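Local coordinates for protein sorbitol dehydrogenase (Gluconobacter oxydans, PDB 5ITG) that probably oxidises D-sorbitol to L-sorbose with a nicotinamide cofactor, as a Rossmann-fold polyol dehydrogenase of the mannitol dehydrogenase family, at residues G328-Y333 with S356-F361; D337-L342 with T349-R354. All coordinates share one frame; numbering follows the deposited sequence.

Contact 1: residues G328-Y333 with S356-F361; sequences GNLKNY and SVISRF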
ATOM      1  N   GLY A 328      -8.917  17.281  17.466  1.00 16.06           N
ATOM      2  CA  GLY A 328      -9.988  16.867  18.356  1.00 16.99           C
ATOM      3  C   GLY A 328     -11.165  16.283  17.590  1.00 18.64           C
ATOM      4  O   GLY A 328     -11.768  15.289  18.016  1.00 18.67           O
ATOM      5  N   ASN A 329     -11.488  16.892  16.452  1.00 18.17           N
ATOM      6  CA  ASN A 329     -12.603  16.441  15.619  1.00 17.68           C
ATOM      7  C   ASN A 329     -12.304  15.052  15.058  1.00 17.64           C
ATOM      8  O   ASN A 329     -13.189  14.205  14.988  1.00 17.86           O
ATOM      9  CB  ASN A 329     -12.829  17.435  14.472  1.00 21.27           C
ATOM     10  CG  ASN A 329     -14.236  17.364  13.889  1.00 26.17           C
ATOM     11  OD1 ASN A 329     -14.572  18.128  12.986  1.00 36.84           O
ATOM     12  ND2 ASN A 329     -15.061  16.472  14.403  1.00 24.45           N
ATOM     13  N   LEU A 330     -11.055  14.831  14.647  1.00 17.10           N
ATOM     14  CA  LEU A 330     -10.638  13.532  14.111  1.00 16.33           C
ATOM     15  C   LEU A 330     -10.791  12.455  15.186  1.00 16.84           C
ATOM     16  O   LEU A 330     -11.317  11.370  14.921  1.00 14.91           O
ATOM     17  CB  LEU A 330      -9.176  13.579  13.641  1.00 15.15           C
ATOM     18  CG  LEU A 330      -8.525  12.242  13.254  1.00 14.39           C
ATOM     19  CD1 LEU A 330      -9.332  11.591  12.137  1.00 14.73           C
ATOM     20  CD2 LEU A 330      -7.071  12.469  12.803  1.00 12.82           C
ATOM     21  N   LYS A 331     -10.326  12.755  16.399  1.00 15.79           N
ATOM     22  CA  LYS A 331     -10.425  11.796  17.499  1.00 17.38           C
ATOM     23  C   LYS A 331     -11.879  11.500  17.846  1.00 14.62           C
ATOM     24  O   LYS A 331     -12.239  10.354  18.137  1.00 15.16           O
ATOM     25  CB  LYS A 331      -9.719  12.324  18.753  1.00 19.02           C
ATOM     26  CG  LYS A 331      -8.205  12.392  18.667  1.00 20.89           C
ATOM     27  CD  LYS A 331      -7.667  13.027  19.937  1.00 23.22           C
ATOM     28  CE  LYS A 331      -6.161  13.163  19.909  1.00 26.38           C
ATOM     29  NZ  LYS A 331      -5.678  13.800  21.166  1.00 25.66           N
ATOM     30  N   ASN A 332     -12.713  12.528  17.820  1.00 14.32           N
ATOM     31  CA  ASN A 332     -14.129  12.352  18.143  1.00 13.82           C
ATOM     32  C   ASN A 332     -14.834  11.498  17.091  1.00 14.47           C
ATOM     33  O   ASN A 332     -15.704  10.690  17.423  1.00 13.84           O
ATOM     34  CB  ASN A 332     -14.832  13.711  18.280  1.00 15.06           C
ATOM     35  CG  ASN A 332     -14.317  14.515  19.468  1.00 20.92           C
ATOM     36  OD1 ASN A 332     -13.735  13.957  20.407  1.00 22.47           O
ATOM     37  ND2 ASN A 332     -14.545  15.825  19.444  1.00 20.33           N
ATOM     38  N   TYR A 333     -14.477  11.699  15.826  1.00 13.05           N
ATOM     39  CA  TYR A 333     -15.052  10.911  14.727  1.00 12.42           C
ATOM     40  C   TYR A 333     -14.648   9.440  14.919  1.00 12.57           C
ATOM     41  O   TYR A 333     -15.490   8.547  14.896  1.00 12.47           O
ATOM     42  CB  TYR A 333     -14.517  11.432  13.386  1.00 12.93           C
ATOM     43  CG  TYR A 333     -14.843  10.580  12.164  1.00 12.46           C
ATOM     44  CD1 TYR A 333     -16.160  10.391  11.744  1.00 14.20           C
ATOM     45  CD2 TYR A 333     -13.822   9.992  11.410  1.00 14.65           C
ATOM     46  CE1 TYR A 333     -16.457   9.634  10.590  1.00 14.21           C
ATOM     47  CE2 TYR A 333     -14.110   9.234  10.257  1.00 14.26           C
ATOM     48  CZ  TYR A 333     -15.429   9.063   9.856  1.00 14.18           C
ATOM     49  OH  TYR A 333     -15.716   8.326   8.719  1.00 13.54           O
ATOM     50  N   SER A 356      -2.139   5.111  16.679  1.00 16.54           N
ATOM     51  CA  SER A 356      -1.122   5.027  15.631  1.00 17.16           C
ATOM     52  C   SER A 356      -1.473   5.917  14.439  1.00 18.70           C
ATOM     53  O   SER A 356      -0.590   6.514  13.824  1.00 18.15           O
ATOM     54  CB  SER A 356      -0.940   3.581  15.153  1.00 18.91           C
ATOM     55  OG  SER A 356      -2.090   3.106  14.469  1.00 22.53           O
ATOM     56  N   VAL A 357      -2.755   6.003  14.103  1.00 16.09           N
ATOM     57  CA  VAL A 357      -3.160   6.845  12.982  1.00 15.84           C
ATOM     58  C   VAL A 357      -2.745   8.280  13.273  1.00 16.37           C
ATOM     59  O   VAL A 357      -2.114   8.934  12.444  1.00 16.86           O
ATOM     60  CB  VAL A 357      -4.690   6.758  12.744  1.00 16.37           C
ATOM     61  CG1 VAL A 357      -5.169   7.940  11.897  1.00 15.81           C
ATOM     62  CG2 VAL A 357      -5.014   5.430  12.033  1.00 12.76           C
ATOM     63  N   ILE A 358      -3.073   8.750  14.472  1.00 15.27           N
ATOM     64  CA  ILE A 358      -2.737  10.110  14.886  1.00 17.26           C
ATOM     65  C   ILE A 358      -1.222  10.346  14.867  1.00 15.99           C
ATOM     66  O   ILE A 358      -0.744  11.329  14.306  1.00 17.15           O
ATOM     67  CB  ILE A 358      -3.270  10.389  16.304  1.00 15.86           C
ATOM     68  CG1 ILE A 358      -4.789  10.207  16.335  1.00 22.36           C
ATOM     69  CG2 ILE A 358      -2.869  11.793  16.753  1.00 17.58           C
ATOM     70  CD1 ILE A 358      -5.522  11.075  15.356  1.00 22.25           C
ATOM     71  N   SER A 359      -0.475   9.434  15.477  1.00 17.31           N
ATOM     72  CA  SER A 359       0.980   9.545  15.538  1.00 17.71           C
ATOM     73  C   SER A 359       1.628   9.569  14.157  1.00 17.40           C
ATOM     74  O   SER A 359       2.542  10.358  13.897  1.00 17.57           O
ATOM     75  CB  SER A 359       1.556   8.385  16.354  1.00 20.38           C
ATOM     76  OG  SER A 359       2.977   8.428  16.349  1.00 23.53           O
ATOM     77  N   ARG A 360       1.155   8.702  13.268  1.00 15.75           N
ATOM     78  CA  ARG A 360       1.701   8.628  11.925  1.00 16.17           C
ATOM     79  C   ARG A 360       1.485   9.914  11.152  1.00 17.01           C
ATOM     80  O   ARG A 360       2.394  10.383  10.459  1.00 18.51           O
ATOM     81  CB  ARG A 360       1.088   7.446  11.177  1.00 16.00           C
ATOM     82  CG  ARG A 360       1.505   6.108  11.765  1.00 16.87           C
ATOM     83  CD  ARG A 360       0.819   4.950  11.068  1.00 17.38           C
ATOM     84  NE  ARG A 360       1.250   4.794   9.679  1.00 16.95           N
ATOM     85  CZ  ARG A 360       0.590   4.063   8.782  1.00 18.65           C
ATOM     86  NH1 ARG A 360      -0.525   3.432   9.133  1.00 17.29           N
ATOM     87  NH2 ARG A 360       1.045   3.957   7.538  1.00 17.02           N
ATOM     88  N   PHE A 361       0.289  10.488  11.271  1.00 16.40           N
ATOM     89  CA  PHE A 361      -0.025  11.732  10.577  1.00 16.16           C
ATOM     90  C   PHE A 361       0.879  12.865  11.081  1.00 17.61           C
ATOM     91  O   PHE A 361       1.094  13.848  10.377  1.00 16.60           O
ATOM     92  CB  PHE A 361      -1.503  12.123  10.781  1.00 16.57           C
ATOM     93  CG  PHE A 361      -2.498  11.210  10.083  1.00 16.04           C
ATOM     94  CD1 PHE A 361      -2.080  10.254   9.159  1.00 16.03           C
ATOM     95  CD2 PHE A 361      -3.863  11.333  10.345  1.00 19.55           C
ATOM     96  CE1 PHE A 361      -3.014   9.430   8.501  1.00 18.94           C
ATOM     97  CE2 PHE A 361      -4.806  10.516   9.694  1.00 15.92           C
ATOM     98  CZ  PHE A 361      -4.378   9.566   8.771  1.00 15.94           C
TER
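Leu330 and Ile358 meet tip to tip between two helices that run roughly antiparallel, their axes at 153°, and this apolar pair carries most of the contact. Leu330 CD2 lies 3.3 Å from Ile358 CD1, tighter than ordinary van der Waals contact, while Leu330 CG stands 3.8 Å from the same methyl. With its CG anti to the backbone N (chi1 171°), Leu330 sends this branch across the gap, and the reach of both side chains suits an axis separation of 11.5 Å, too wide for the backbones to touch.

The aromatic part is lighter. Leu330 CD2 also comes to the edge of the Phe361 ring, near its plane, 4.2 Å from CD2 of that ring. Over one face of the same ring, toward its rim, sits the carbonyl oxygen of Val357. Lys331 adds a looser aliphatic contact, its CG 4.5 Å from Ile358 CD1.

No hydrogen bond joins the segments; this antiparallel helical hairpin of the C-terminal domain packs here through apolar side chains. Helix 288-312 lies against both helices: Met304 meets Tyr333, Leu298 touches Val357 and Phe361, and His302 stacks on the Phe361 ring. Helix 400-412 covers Asn329 and Asn332 of helix 324-338.

Contact 2: residues D337-L342 with T349-R354; sequences DVIPTL and TLEGYR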
ATOM      1  N   ASP A 337     -17.933   7.651  16.147  1.00 16.15           N
ATOM      2  CA  ASP A 337     -18.618   7.163  14.952  1.00 18.05           C
ATOM      3  C   ASP A 337     -18.089   5.871  14.340  1.00 17.88           C
ATOM      4  O   ASP A 337     -18.868   4.991  13.970  1.00 19.24           O
ATOM      5  CB  ASP A 337     -18.616   8.260  13.880  1.00 19.86           C
ATOM      6  CG  ASP A 337     -19.159   9.576  14.405  1.00 22.02           C
ATOM      7  OD1 ASP A 337     -20.301   9.587  14.904  1.00 26.26           O
ATOM      8  OD2 ASP A 337     -18.445  10.595  14.331  1.00 22.94           O
ATOM      9  N   VAL A 338     -16.771   5.748  14.235  1.00 17.35           N
ATOM     10  CA  VAL A 338     -16.179   4.567  13.617  1.00 14.54           C
ATOM     11  C   VAL A 338     -15.971   3.378  14.546  1.00 14.20           C
ATOM     12  O   VAL A 338     -16.508   2.302  14.299  1.00 14.56           O
ATOM     13  CB  VAL A 338     -14.834   4.913  12.943  1.00 13.61           C
ATOM     14  CG1 VAL A 338     -14.280   3.684  12.188  1.00 13.48           C
ATOM     15  CG2 VAL A 338     -15.025   6.085  11.971  1.00 10.70           C
ATOM     16  N   ILE A 339     -15.195   3.565  15.607  1.00 14.69           N
ATOM     17  CA  ILE A 339     -14.920   2.474  16.538  1.00 14.77           C
ATOM     18  C   ILE A 339     -16.164   1.719  17.032  1.00 14.33           C
ATOM     19  O   ILE A 339     -16.157   0.482  17.102  1.00 14.14           O
ATOM     20  CB  ILE A 339     -14.078   2.976  17.755  1.00 15.19           C
ATOM     21  CG1 ILE A 339     -12.632   3.230  17.300  1.00 16.10           C
ATOM     22  CG2 ILE A 339     -14.074   1.935  18.875  1.00 16.63           C
ATOM     23  CD1 ILE A 339     -11.719   3.792  18.388  1.00 15.88           C
ATOM     24  N   PRO A 340     -17.248   2.438  17.365  1.00 14.91           N
ATOM     25  CA  PRO A 340     -18.447   1.729  17.843  1.00 15.97           C
ATOM     26  C   PRO A 340     -19.154   0.907  16.761  1.00 17.19           C
ATOM     27  O   PRO A 340     -19.977   0.051  17.069  1.00 17.55           O
ATOM     28  CB  PRO A 340     -19.332   2.858  18.381  1.00 15.66           C
ATOM     29  CG  PRO A 340     -18.320   3.939  18.751  1.00 14.01           C
ATOM     30  CD  PRO A 340     -17.374   3.887  17.586  1.00 12.74           C
ATOM     31  N   THR A 341     -18.828   1.159  15.496  1.00 17.08           N
ATOM     32  CA  THR A 341     -19.466   0.422  14.404  1.00 18.32           C
ATOM     33  C   THR A 341     -18.448  -0.327  13.540  1.00 17.80           C
ATOM     34  O   THR A 341     -18.708  -0.628  12.377  1.00 17.48           O
ATOM     35  CB  THR A 341     -20.300   1.372  13.510  1.00 17.67           C
ATOM     36  OG1 THR A 341     -19.430   2.256  12.792  1.00 16.59           O
ATOM     37  CG2 THR A 341     -21.244   2.209  14.371  1.00 19.14           C
ATOM     38  N   LEU A 342     -17.298  -0.644  14.135  1.00 16.96           N
ATOM     39  CA  LEU A 342     -16.220  -1.343  13.440  1.00 16.93           C
ATOM     40  C   LEU A 342     -15.834  -2.637  14.154  1.00 17.82           C
ATOM     41  O   LEU A 342     -15.526  -2.619  15.344  1.00 15.29           O
ATOM     42  CB  LEU A 342     -14.988  -0.436  13.348  1.00 16.29           C
ATOM     43  CG  LEU A 342     -13.738  -1.035  12.698  1.00 16.31           C
ATOM     44  CD1 LEU A 342     -14.061  -1.449  11.262  1.00 18.57           C
ATOM     45  CD2 LEU A 342     -12.597  -0.013  12.717  1.00 17.61           C
ATOM     46  N   THR A 349      -6.269  -3.464  19.680  1.00 25.88           N
ATOM     47  CA  THR A 349      -7.388  -2.653  20.136  1.00 23.12           C
ATOM     48  C   THR A 349      -7.578  -1.557  19.095  1.00 21.23           C
ATOM     49  O   THR A 349      -6.608  -1.078  18.492  1.00 19.55           O
ATOM     50  CB  THR A 349      -7.146  -2.005  21.516  1.00 22.49           C
ATOM     51  OG1 THR A 349      -6.081  -1.057  21.425  1.00 25.84           O
ATOM     52  CG2 THR A 349      -6.794  -3.066  22.552  1.00 25.74           C
ATOM     53  N   LEU A 350      -8.831  -1.190  18.861  1.00 18.74           N
ATOM     54  CA  LEU A 350      -9.133  -0.153  17.890  1.00 17.28           C
ATOM     55  C   LEU A 350      -8.599   1.179  18.407  1.00 16.75           C
ATOM     56  O   LEU A 350      -8.221   2.054  17.622  1.00 17.13           O
ATOM     57  CB  LEU A 350     -10.645  -0.088  17.653  1.00 17.94           C
ATOM     58  CG  LEU A 350     -11.193  -1.356  16.978  1.00 19.70           C
ATOM     59  CD1 LEU A 350     -12.711  -1.314  16.905  1.00 19.08           C
ATOM     60  CD2 LEU A 350     -10.598  -1.485  15.589  1.00 19.88           C
ATOM     61  N   GLU A 351      -8.542   1.318  19.731  1.00 14.35           N
ATOM     62  CA  GLU A 351      -8.047   2.542  20.345  1.00 16.60           C
ATOM     63  C   GLU A 351      -6.554   2.680  20.118  1.00 16.65           C
ATOM     64  O   GLU A 351      -6.045   3.790  19.956  1.00 16.72           O
ATOM     65  CB  GLU A 351      -8.347   2.552  21.844  1.00 20.24           C
ATOM     66  CG  GLU A 351      -9.823   2.467  22.167  1.00 25.86           C
ATOM     67  CD  GLU A 351     -10.234   1.100  22.689  1.00 30.47           C
ATOM     68  OE1 GLU A 351     -10.233   0.101  21.910  1.00 30.01           O
ATOM     69  OE2 GLU A 351     -10.552   1.034  23.893  1.00 25.80           O
ATOM     70  N   GLY A 352      -5.856   1.548  20.121  1.00 16.36           N
ATOM     71  CA  GLY A 352      -4.424   1.556  19.881  1.00 15.44           C
ATOM     72  C   GLY A 352      -4.192   1.887  18.417  1.00 14.79           C
ATOM     73  O   GLY A 352      -3.223   2.556  18.064  1.00 14.98           O
ATOM     74  N   TYR A 353      -5.083   1.415  17.552  1.00 14.13           N
ATOM     75  CA  TYR A 353      -4.943   1.702  16.133  1.00 14.78           C
ATOM     76  C   TYR A 353      -5.150   3.200  15.936  1.00 14.72           C
ATOM     77  O   TYR A 353      -4.417   3.850  15.191  1.00 15.20           O
ATOM     78  CB  TYR A 353      -5.972   0.941  15.301  1.00 13.30           C
ATOM     79  CG  TYR A 353      -5.642   0.987  13.815  1.00 15.37           C
ATOM     80  CD1 TYR A 353      -4.652   0.168  13.279  1.00 14.67           C
ATOM     81  CD2 TYR A 353      -6.276   1.891  12.970  1.00 16.31           C
ATOM     82  CE1 TYR A 353      -4.295   0.253  11.921  1.00 17.51           C
ATOM     83  CE2 TYR A 353      -5.935   1.988  11.623  1.00 16.15           C
ATOM     84  CZ  TYR A 353      -4.947   1.168  11.107  1.00 19.31           C
ATOM     85  OH  TYR A 353      -4.617   1.273   9.776  1.00 18.81           O
ATOM     86  N   ARG A 354      -6.169   3.733  16.604  1.00 12.73           N
ATOM     87  CA  ARG A 354      -6.485   5.159  16.543  1.00 13.97           C
ATOM     88  C   ARG A 354      -5.242   5.959  16.919  1.00 15.47           C
ATOM     89  O   ARG A 354      -4.884   6.927  16.246  1.00 15.69           O
ATOM     90  CB  ARG A 354      -7.617   5.488  17.523  1.00 15.44           C
ATOM     91  CG  ARG A 354      -7.872   6.976  17.739  1.00 16.22           C
ATOM     92  CD  ARG A 354      -8.572   7.194  19.087  1.00 18.47           C
ATOM     93  NE  ARG A 354      -7.681   6.913  20.214  1.00 15.28           N
ATOM     94  CZ  ARG A 354      -8.087   6.621  21.448  1.00 18.11           C
ATOM     95  NH1 ARG A 354      -9.384   6.557  21.737  1.00 15.56           N
ATOM     96  NH2 ARG A 354      -7.194   6.404  22.404  1.00 17.65           N
TER
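Ile339 and Leu350 lie alongside each other, their side chains pointing opposite ways, with Ile339 CG1 3.9 Å from Leu350 CB. The CG2 branch of Ile339 reaches Leu350 CD1 at 4.0 Å, and its CD1 extends along the start of the facing helix to the backbone of Leu350 and the CG of Glu351. Leu350 is also engaged by Leu342: the two side chains cross, their CD2 methyls 3.8 Å apart, while Leu350 CD1 comes within 3.5 Å of the carbonyl oxygen of Leu342. CG of Leu342 stands anti to the backbone N (chi1 178°), and chi2 near 60° turns CD2 toward Leu350. Replacing Ile339 by an alanine is likely to open a gap beside Leu350 CB and CD1 and to leave Glu351 CG without this neighbour, with Leu342 still covering the CD2 branch.

The two segments form the ends of a helix-loop-helix connection in the all-helical part of the C-terminal domain. The chain of helix 324-338 passes into a 3-10 segment at Ile339 and Pro340, and helix 350-361 starts with Thr349 as its N-cap. There Thr349 OG1 accepts from Gly352 N at 2.9 Å, with a bent N-H...O angle of 139°.

Farther out, Thr341 N bonds to Val338 O at 2.8 Å and closes the turn that holds Ile339, with Leu342 following directly after it. Arg296 NH1 donates to Thr341 O, and the Leu342 side chain packs on Arg296 and Met297 of helix 288-312. Arg354 reaches back to helix 324-338, its NH1 bonded to Asn335 OD1.

In the fold
Contacts 1 and 2 join the same two helices, 324-338 and 350-361, at successive levels, their centres 11 Å apart. Contact 2 lies next to the connecting loop, whereas contact 1 falls farther along the pair, so the apolar seam runs from the turn toward the opposite helix ends. A probable hydrogen bond from Val338 N to Tyr333 O, at 3.1 Å, links their segments within helix 324-338. Their centres lie about 20 and 21 Å from the centre of the chain. The structure is substrate-free, and neither contact includes a bound ligand. Beside contact 1, Arg360 forms salt bridges with Asp229 and Glu258, tying helix 350-361 to the Rossmann domain.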